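Local structure of translation initiation factor 6 (Methanocaldococcus jannaschii, 1G61) at residues I4-I12 with L28-E39; P13-E23 with G197-K205. The protein binds the large (50S) ribosomal subunit and keeps it from joining the 30S subunit into a 70S initiation complex. All coordinates share one frame; numbering follows the deposited sequence.

Contact 1 of 2, residues I4-I12 with L28-E39; sequences IIRKYFSGI and LPIFLDKDDVNE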
loop_
_atom_site.group_PDB
_atom_site.type_symbol
_atom_site.label_atom_id
_atom_site.label_comp_id
_atom_site.label_asym_id
_atom_site.label_seq_id
_atom_site.Cartn_x
_atom_site.Cartn_y
_atom_site.Cartn_z
ATOM N N ILE A 4 -2.405 3.652 15.981
ATOM C CA ILE A 4 -2.904 2.525 15.210
ATOM C C ILE A 4 -4.326 2.176 15.622
ATOM O O ILE A 4 -4.573 2.123 16.840
ATOM C CB ILE A 4 -2.033 1.270 15.474
ATOM C CG1 ILE A 4 -0.544 1.476 15.157
ATOM C CG2 ILE A 4 -2.595 0.079 14.718
ATOM C CD1 ILE A 4 0.237 0.170 15.065
ATOM N N ILE A 5 -5.221 1.999 14.661
ATOM C CA ILE A 5 -6.587 1.578 14.956
ATOM C C ILE A 5 -6.830 0.279 14.236
ATOM O O ILE A 5 -6.247 -0.006 13.185
ATOM C CB ILE A 5 -7.653 2.619 14.507
ATOM C CG1 ILE A 5 -7.723 2.686 12.976
ATOM C CG2 ILE A 5 -7.376 3.978 15.130
ATOM C CD1 ILE A 5 -8.731 3.699 12.463
ATOM N N ARG A 6 -7.660 -0.510 14.871
ATOM C CA ARG A 6 -8.250 -1.685 14.241
ATOM C C ARG A 6 -9.549 -1.386 13.550
ATOM O O ARG A 6 -10.411 -0.747 14.163
ATOM C CB ARG A 6 -8.636 -2.659 15.358
ATOM C CG ARG A 6 -7.531 -3.623 15.682
ATOM C CD ARG A 6 -8.085 -4.684 16.649
ATOM N NE ARG A 6 -7.043 -5.512 17.226
ATOM C CZ ARG A 6 -6.377 -5.289 18.363
ATOM N NH1 ARG A 6 -6.616 -4.227 19.107
ATOM N NH2 ARG A 6 -5.475 -6.168 18.746
ATOM N N LYS A 7 -9.762 -1.843 12.338
ATOM C CA LYS A 7 -10.986 -1.562 11.632
ATOM C C LYS A 7 -11.408 -2.746 10.778
ATOM O O LYS A 7 -10.532 -3.456 10.256
ATOM C CB LYS A 7 -10.856 -0.389 10.637
ATOM C CG LYS A 7 -10.771 0.983 11.215
ATOM C CD LYS A 7 -12.091 1.404 11.840
ATOM C CE LYS A 7 -13.105 1.682 10.732
ATOM N NZ LYS A 7 -14.426 1.960 11.361
ATOM N N TYR A 8 -12.705 -2.888 10.618
ATOM C CA TYR A 8 -13.269 -3.616 9.508
ATOM C C TYR A 8 -13.890 -2.560 8.592
ATOM O O TYR A 8 -14.389 -1.539 9.072
ATOM C CB TYR A 8 -14.340 -4.602 9.944
ATOM C CG TYR A 8 -13.926 -5.601 10.974
ATOM C CD1 TYR A 8 -14.005 -5.329 12.334
ATOM C CD2 TYR A 8 -13.428 -6.837 10.567
ATOM C CE1 TYR A 8 -13.598 -6.298 13.243
ATOM C CE2 TYR A 8 -13.023 -7.806 11.466
ATOM C CZ TYR A 8 -13.112 -7.511 12.809
ATOM O OH TYR A 8 -12.737 -8.456 13.740
ATOM N N PHE A 9 -13.835 -2.786 7.297
ATOM C CA PHE A 9 -14.527 -1.933 6.321
ATOM C C PHE A 9 -15.812 -2.650 5.899
ATOM O O PHE A 9 -15.719 -3.606 5.097
ATOM C CB PHE A 9 -13.644 -1.685 5.109
ATOM C CG PHE A 9 -12.485 -0.735 5.315
ATOM C CD1 PHE A 9 -12.293 -0.047 6.527
ATOM C CD2 PHE A 9 -11.594 -0.506 4.277
ATOM C CE1 PHE A 9 -11.245 0.834 6.678
ATOM C CE2 PHE A 9 -10.528 0.370 4.452
ATOM C CZ PHE A 9 -10.356 1.030 5.647
ATOM N N SER A 10 -16.939 -2.188 6.434
ATOM C CA SER A 10 -18.223 -2.823 6.190
ATOM C C SER A 10 -18.092 -4.340 6.385
ATOM O O SER A 10 -18.557 -5.149 5.568
ATOM C CB SER A 10 -18.784 -2.496 4.795
ATOM O OG SER A 10 -18.969 -1.080 4.709
ATOM N N GLY A 11 -17.449 -4.750 7.484
ATOM C CA GLY A 11 -17.274 -6.135 7.874
ATOM C C GLY A 11 -16.063 -6.885 7.325
ATOM O O GLY A 11 -15.772 -8.030 7.715
ATOM N N ILE A 12 -15.332 -6.251 6.410
ATOM C CA ILE A 12 -14.246 -6.910 5.703
ATOM C C ILE A 12 -12.920 -6.577 6.394
ATOM O O ILE A 12 -12.622 -5.380 6.575
ATOM C CB ILE A 12 -14.207 -6.449 4.223
ATOM C CG1 ILE A 12 -15.477 -6.857 3.483
ATOM C CG2 ILE A 12 -12.961 -6.944 3.512
ATOM C CD1 ILE A 12 -15.641 -6.134 2.152
ATOM N N LEU A 28 -9.882 5.042 -0.784
ATOM C CA LEU A 28 -10.776 4.191 -0.030
ATOM C C LEU A 28 -11.949 3.731 -0.873
ATOM O O LEU A 28 -12.302 4.382 -1.870
ATOM C CB LEU A 28 -11.348 4.940 1.199
ATOM C CG LEU A 28 -10.324 5.352 2.272
ATOM C CD1 LEU A 28 -10.920 6.318 3.262
ATOM C CD2 LEU A 28 -9.781 4.088 2.962
ATOM N N PRO A 29 -12.599 2.635 -0.522
ATOM C CA PRO A 29 -13.780 2.191 -1.305
ATOM C C PRO A 29 -14.970 3.122 -1.148
ATOM O O PRO A 29 -15.133 3.705 -0.085
ATOM C CB PRO A 29 -14.097 0.820 -0.718
ATOM C CG PRO A 29 -13.266 0.649 0.464
ATOM C CD PRO A 29 -12.285 1.750 0.591
ATOM N N ILE A 30 -15.780 3.201 -2.227
ATOM C CA ILE A 30 -16.939 4.101 -2.150
ATOM C C ILE A 30 -17.982 3.641 -1.149
ATOM O O ILE A 30 -18.812 4.475 -0.746
ATOM C CB ILE A 30 -17.634 4.265 -3.541
ATOM C CG1 ILE A 30 -18.179 2.943 -4.131
ATOM C CG2 ILE A 30 -16.674 4.961 -4.494
ATOM C CD1 ILE A 30 -18.982 3.229 -5.412
ATOM N N PHE A 31 -17.956 2.378 -0.727
ATOM C CA PHE A 31 -19.036 1.913 0.164
ATOM C C PHE A 31 -18.800 2.354 1.595
ATOM O O PHE A 31 -19.693 2.196 2.423
ATOM C CB PHE A 31 -19.195 0.385 0.064
ATOM C CG PHE A 31 -18.000 -0.485 0.374
ATOM C CD1 PHE A 31 -17.523 -0.651 1.653
ATOM C CD2 PHE A 31 -17.370 -1.172 -0.666
ATOM C CE1 PHE A 31 -16.414 -1.475 1.924
ATOM C CE2 PHE A 31 -16.297 -2.001 -0.435
ATOM C CZ PHE A 31 -15.850 -2.160 0.863
ATOM N N LEU A 32 -17.612 2.843 1.954
ATOM C CA LEU A 32 -17.419 3.251 3.359
ATOM C C LEU A 32 -18.290 4.433 3.735
ATOM O O LEU A 32 -18.508 5.318 2.877
ATOM C CB LEU A 32 -15.967 3.662 3.553
ATOM C CG LEU A 32 -14.946 2.568 3.801
ATOM C CD1 LEU A 32 -13.664 3.252 4.348
ATOM C CD2 LEU A 32 -15.438 1.460 4.706
ATOM N N ASP A 33 -18.794 4.439 4.977
ATOM C CA ASP A 33 -19.527 5.635 5.439
ATOM C C ASP A 33 -18.595 6.739 5.928
ATOM O O ASP A 33 -17.374 6.572 6.056
ATOM C CB ASP A 33 -20.542 5.264 6.518
ATOM C CG ASP A 33 -19.982 4.824 7.840
ATOM O OD1 ASP A 33 -20.710 4.111 8.581
ATOM O OD2 ASP A 33 -18.845 5.162 8.219
ATOM N N LYS A 34 -19.185 7.924 6.216
ATOM C CA LYS A 34 -18.372 9.086 6.533
ATOM C C LYS A 34 -17.695 8.858 7.864
ATOM O O LYS A 34 -16.558 9.287 8.046
ATOM C CB LYS A 34 -19.175 10.389 6.504
ATOM C CG LYS A 34 -18.369 11.461 5.753
ATOM C CD LYS A 34 -18.285 11.077 4.275
ATOM C CE LYS A 34 -19.399 11.734 3.466
ATOM N NZ LYS A 34 -20.279 10.751 2.762
ATOM N N ASP A 35 -18.300 8.146 8.821
ATOM C CA ASP A 35 -17.514 7.946 10.056
ATOM C C ASP A 35 -16.261 7.140 9.815
ATOM O O ASP A 35 -15.215 7.464 10.396
ATOM C CB ASP A 35 -18.347 7.235 11.110
ATOM C CG ASP A 35 -19.368 8.097 11.815
ATOM O OD1 ASP A 35 -19.352 9.348 11.701
ATOM O OD2 ASP A 35 -20.192 7.455 12.489
ATOM N N ASP A 36 -16.328 6.109 8.988
ATOM C CA ASP A 36 -15.145 5.291 8.767
ATOM C C ASP A 36 -14.086 6.133 8.049
ATOM O O ASP A 36 -12.884 6.122 8.359
ATOM C CB ASP A 36 -15.525 4.093 7.941
ATOM C CG ASP A 36 -16.326 3.004 8.629
ATOM O OD1 ASP A 36 -16.399 2.964 9.870
ATOM O OD2 ASP A 36 -16.878 2.164 7.881
ATOM N N VAL A 37 -14.536 6.924 7.066
ATOM C CA VAL A 37 -13.572 7.756 6.341
ATOM C C VAL A 37 -12.885 8.713 7.296
ATOM O O VAL A 37 -11.659 8.881 7.255
ATOM C CB VAL A 37 -14.267 8.489 5.193
ATOM C CG1 VAL A 37 -13.300 9.471 4.564
ATOM C CG2 VAL A 37 -14.811 7.477 4.161
ATOM N N ASN A 38 -13.673 9.362 8.193
ATOM C CA ASN A 38 -13.044 10.306 9.112
ATOM C C ASN A 38 -12.058 9.620 10.057
ATOM O O ASN A 38 -11.010 10.223 10.345
ATOM C CB ASN A 38 -14.095 11.066 9.903
ATOM C CG ASN A 38 -14.959 12.000 9.062
ATOM O OD1 ASN A 38 -14.579 12.490 7.975
ATOM N ND2 ASN A 38 -16.170 12.226 9.591
ATOM N N GLU A 39 -12.361 8.412 10.519
ATOM C CA GLU A 39 -11.468 7.696 11.430
ATOM C C GLU A 39 -10.161 7.393 10.716
ATOM O O GLU A 39 -9.059 7.557 11.283
ATOM C CB GLU A 39 -12.040 6.384 11.974
ATOM C CG GLU A 39 -13.132 6.521 13.019
ATOM C CD GLU A 39 -14.066 5.329 13.113
ATOM O OE1 GLU A 39 -13.605 4.176 12.905
ATOM O OE2 GLU A 39 -15.278 5.514 13.411
HETATM O O HOH W 1 -17.047 -0.212 8.526
#

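Contact 2 of 2, residues P13-E23 with G197-K205; sequences PTIGVLALTTE and GACIIANSK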
loop_
_atom_site.group_PDB
_atom_site.type_symbol
_atom_site.label_atom_id
_atom_site.label_comp_id
_atom_site.label_asym_id
_atom_site.label_seq_id
_atom_site.Cartn_x
_atom_site.Cartn_y
_atom_site.Cartn_z
ATOM N N PRO A 13 -12.120 -7.566 6.815
ATOM C CA PRO A 13 -10.884 -7.286 7.545
ATOM C C PRO A 13 -9.676 -7.042 6.647
ATOM O O PRO A 13 -8.605 -6.643 7.141
ATOM C CB PRO A 13 -10.647 -8.572 8.342
ATOM C CG PRO A 13 -11.222 -9.634 7.440
ATOM C CD PRO A 13 -12.447 -9.009 6.766
ATOM N N THR A 14 -9.810 -7.270 5.361
ATOM C CA THR A 14 -8.736 -7.214 4.367
ATOM C C THR A 14 -8.513 -5.794 3.921
ATOM O O THR A 14 -8.737 -5.495 2.757
ATOM C CB THR A 14 -9.199 -8.045 3.144
ATOM O OG1 THR A 14 -9.925 -9.160 3.630
ATOM C CG2 THR A 14 -7.992 -8.578 2.455
ATOM N N ILE A 15 -8.112 -4.897 4.841
ATOM C CA ILE A 15 -7.966 -3.447 4.624
ATOM C C ILE A 15 -7.108 -3.096 3.438
ATOM O O ILE A 15 -7.433 -2.167 2.681
ATOM C CB ILE A 15 -7.346 -2.743 5.910
ATOM C CG1 ILE A 15 -8.140 -3.025 7.166
ATOM C CG2 ILE A 15 -7.144 -1.252 5.701
ATOM C CD1 ILE A 15 -9.679 -2.859 6.890
ATOM N N GLY A 16 -5.990 -3.802 3.279
ATOM C CA GLY A 16 -4.987 -3.510 2.258
ATOM C C GLY A 16 -5.432 -3.857 0.838
ATOM O O GLY A 16 -4.887 -3.320 -0.132
ATOM N N VAL A 17 -6.411 -4.782 0.686
ATOM C CA VAL A 17 -6.986 -5.006 -0.654
ATOM C C VAL A 17 -7.882 -3.856 -1.052
ATOM O O VAL A 17 -8.049 -3.512 -2.217
ATOM C CB VAL A 17 -7.778 -6.315 -0.621
ATOM C CG1 VAL A 17 -8.730 -6.523 -1.800
ATOM C CG2 VAL A 17 -6.777 -7.480 -0.564
ATOM N N LEU A 18 -8.519 -3.237 -0.042
ATOM C CA LEU A 18 -9.531 -2.234 -0.269
ATOM C C LEU A 18 -9.033 -0.789 -0.288
ATOM O O LEU A 18 -9.810 0.118 -0.595
ATOM C CB LEU A 18 -10.589 -2.338 0.865
ATOM C CG LEU A 18 -11.417 -3.637 0.870
ATOM C CD1 LEU A 18 -12.302 -3.642 2.108
ATOM C CD2 LEU A 18 -12.287 -3.723 -0.389
ATOM N N ALA A 19 -7.778 -0.536 0.060
ATOM C CA ALA A 19 -7.301 0.817 0.258
ATOM C C ALA A 19 -5.807 0.922 0.131
ATOM O O ALA A 19 -5.113 -0.066 0.271
ATOM C CB ALA A 19 -7.642 1.262 1.692
ATOM N N LEU A 20 -5.341 2.141 -0.145
ATOM C CA LEU A 20 -3.897 2.397 -0.110
ATOM C C LEU A 20 -3.706 3.763 0.556
ATOM O O LEU A 20 -4.609 4.641 0.514
ATOM C CB LEU A 20 -3.206 2.325 -1.442
ATOM C CG LEU A 20 -3.563 3.363 -2.506
ATOM C CD1 LEU A 20 -2.821 4.691 -2.422
ATOM C CD2 LEU A 20 -3.185 2.769 -3.862
ATOM N N THR A 21 -2.524 4.026 1.072
ATOM C CA THR A 21 -2.178 5.346 1.586
ATOM C C THR A 21 -0.736 5.740 1.254
ATOM O O THR A 21 0.141 4.891 1.048
ATOM C CB THR A 21 -2.361 5.360 3.131
ATOM O OG1 THR A 21 -2.396 6.734 3.593
ATOM C CG2 THR A 21 -1.305 4.588 3.900
ATOM N N THR A 22 -0.540 7.051 1.228
ATOM C CA THR A 22 0.785 7.645 1.229
ATOM C C THR A 22 0.862 8.498 2.503
ATOM O O THR A 22 0.000 8.379 3.394
ATOM C CB THR A 22 1.050 8.468 -0.033
ATOM O OG1 THR A 22 0.285 9.670 0.009
ATOM C CG2 THR A 22 0.658 7.661 -1.255
ATOM N N GLU A 23 1.897 9.347 2.597
ATOM C CA GLU A 23 1.922 10.352 3.670
ATOM C C GLU A 23 0.826 11.396 3.455
ATOM O O GLU A 23 0.446 12.031 4.458
ATOM C CB GLU A 23 3.261 11.084 3.769
ATOM C CG GLU A 23 4.448 10.159 4.037
ATOM C CD GLU A 23 4.376 9.555 5.418
ATOM O OE1 GLU A 23 4.038 10.264 6.398
ATOM O OE2 GLU A 23 4.674 8.348 5.564
ATOM N N GLY A 197 0.331 -7.282 3.695
ATOM C CA GLY A 197 -0.037 -6.143 2.852
ATOM C C GLY A 197 -1.536 -6.154 2.528
ATOM O O GLY A 197 -2.113 -5.104 2.269
ATOM N N ALA A 198 -2.193 -7.289 2.568
ATOM C CA ALA A 198 -3.637 -7.361 2.350
ATOM C C ALA A 198 -4.381 -6.897 3.589
ATOM O O ALA A 198 -5.594 -6.656 3.483
ATOM C CB ALA A 198 -4.063 -8.793 2.002
ATOM N N CYS A 199 -3.729 -6.732 4.733
ATOM C CA CYS A 199 -4.412 -6.559 6.021
ATOM C C CYS A 199 -4.215 -5.193 6.662
ATOM O O CYS A 199 -4.882 -4.893 7.669
ATOM C CB CYS A 199 -3.870 -7.595 7.040
ATOM S SG CYS A 199 -4.129 -9.312 6.517
ATOM N N ILE A 200 -3.321 -4.377 6.147
ATOM C CA ILE A 200 -2.863 -3.166 6.840
ATOM C C ILE A 200 -2.567 -2.069 5.819
ATOM O O ILE A 200 -1.999 -2.341 4.773
ATOM C CB ILE A 200 -1.544 -3.439 7.563
ATOM C CG1 ILE A 200 -1.667 -4.536 8.646
ATOM C CG2 ILE A 200 -0.968 -2.153 8.154
ATOM C CD1 ILE A 200 -0.348 -5.045 9.152
ATOM N N ILE A 201 -2.960 -0.850 6.136
ATOM C CA ILE A 201 -2.391 0.312 5.433
ATOM C C ILE A 201 -1.711 1.182 6.486
ATOM O O ILE A 201 -2.162 1.310 7.635
ATOM C CB ILE A 201 -3.439 1.090 4.621
ATOM C CG1 ILE A 201 -4.541 1.672 5.516
ATOM C CG2 ILE A 201 -4.033 0.226 3.513
ATOM C CD1 ILE A 201 -5.533 2.567 4.802
ATOM N N ALA A 202 -0.597 1.774 6.135
ATOM C CA ALA A 202 0.172 2.551 7.089
ATOM C C ALA A 202 1.027 3.622 6.390
ATOM O O ALA A 202 1.415 3.466 5.231
ATOM C CB ALA A 202 1.131 1.631 7.846
ATOM N N ASN A 203 1.326 4.646 7.150
ATOM C CA ASN A 203 2.348 5.617 6.757
ATOM C C ASN A 203 3.194 5.908 8.005
ATOM O O ASN A 203 3.122 5.179 8.995
ATOM C CB ASN A 203 1.756 6.852 6.067
ATOM C CG ASN A 203 0.836 7.630 6.963
ATOM O OD1 ASN A 203 0.926 7.529 8.202
ATOM N ND2 ASN A 203 -0.071 8.454 6.397
ATOM N N SER A 204 4.038 6.952 7.944
ATOM C CA SER A 204 4.930 7.224 9.077
ATOM C C SER A 204 4.171 7.743 10.291
ATOM O O SER A 204 4.787 7.832 11.375
ATOM C CB SER A 204 6.020 8.233 8.665
ATOM O OG SER A 204 5.422 9.523 8.533
ATOM N N LYS A 205 2.891 8.124 10.130
ATOM C CA LYS A 205 2.124 8.766 11.172
ATOM C C LYS A 205 1.157 7.807 11.863
ATOM O O LYS A 205 0.814 8.063 13.011
ATOM C CB LYS A 205 1.364 9.985 10.595
ATOM C CG LYS A 205 2.340 11.071 10.153
ATOM C CD LYS A 205 1.688 12.133 9.309
ATOM C CE LYS A 205 1.300 11.549 7.957
ATOM N NZ LYS A 205 0.711 12.642 7.109
HETATM O O HOH W 2 2.649 4.937 3.248
#

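Contact 1 of 2, residues I4-I12 with L28-E39
The ammonium group of Lys7 is held between two carboxylates on helix 34-44. Lys7 NZ lies 2.7 Å from Asp36 OD1 and 2.8 Å from Glu39 OE1. Both pairs are hydrogen-bonded salt bridges, and the three residues form a salt-bridge network. NZ reaches Asp36 from above its carboxylate plane, 57° out of it, but meets Glu39 OE1 on the syn side. The lysine chain is bent at chi2 (-69°) and chi3 (-72°), and it crosses the Glu39 side chain at about a right angle. The two acidic groups, one helical turn apart, probably share the single positive charge. The helix start is capped by Asp33, whose OD2 accepts from Asp36 N at 2.8 Å, which probably helps hold the first turn, where Asp36 sits. A water adds another link: it donates to Tyr8 O and Asp36 OD2 and accepts from Ser10 N.

Beside this polar cluster lies an apolar one. Leu32 CD1 sits over the centre of one face of the Phe9 ring, 4.0 Å from its centroid, in a CH-pi contact. The other methyl, Leu32 CD2, packs 3.6 Å from Phe9 CB. Leu28 CD2 approaches the far end of the ring, 4.1 Å from Phe9 CE2. Ser10 and Ile12, from the type I' turn 9-12, touch the Phe31 ring obliquely. Ser10 OG is 3.4 Å from Phe31 CD1, and Pro29 CB covers one face of that ring near the rim.

Network and apolar patch together join the N-terminal strand and its turn to helix 34-44 and the loop before it. Strand 4-7 runs roughly antiparallel to helix part 34-39 and pairs with strand 207-210. Phe9 also packs on helix 15-18. Leu32 also touches Gln50, and Val37 touches Cys48 and Gln50, of strand 47-50.

Contact 2 of 2, residues P13-E23 with G197-K205
The Asn203 amide meets Thr22 O edge-on: ND2 donates to it at 3.0 Å, with the acceptor in the amide plane. At the other end, Lys205 N approaches Asn203 OD1 from above the carbonyl plane, 39° out of it and 2.8 Å away, which makes an Asx turn. ND2 gives a second bond to Leu44 O, and OD1 also accepts from Gly206 N. The Glu23 carboxylate is gripped on its syn side by one residue, Ser204. Ser204 N donates to the syn lone pair of Glu23 OE2 at 2.8 Å. Ser204 OG donates to Glu23 OE1 at 2.7 Å, 33° out of the carboxylate plane. Lys205 NZ passes the carboxylate and bonds instead to Glu23 O, 2.7 Å away in the carbonyl plane. It has a second acceptor in Glu45 O.

Strands 20-21 and 200-202 are edge strands of two different sheets, and Ile201 points from strand 200-202 toward Ile15, Ala19 and Thr21. Its CG1 lies between the backbone N and carbonyl carbon (chi1 62°) and meets Ile15 CG2. The CG2 branch touches Ala19 O at 3.4 Å, while CD1 reaches Ala19 CB. At the far end the backbones come together directly. Gly16 N donates to Ala198 O at 2.9 Å. Lacking a side chain, Gly16 also brings its CA to 3.3 Å from Gly197 O in a CA-H...O contact.

From the N terminus, strand 4-7 enters the sheet of strands 207-210 and 200-202, consistent with the velcro closure described for this fold. The chain then turns into helix 15-18. Contact 1 closes a short loop of 15 residues, from 13 to 27, which contains the first segment of contact 2. Contact 2 closes a far longer loop of 173 residues, which contains 28-39. The two therefore cross along the chain. Contact 1 ties the N-terminal strand and its following turn to helix 34-44 and the end of strand 25-28; contact 2 ties strand 200-202, late in the chain, to strand 20-21. The contacts also touch: Pro29 CD packs 3.2 Å from Leu18 O.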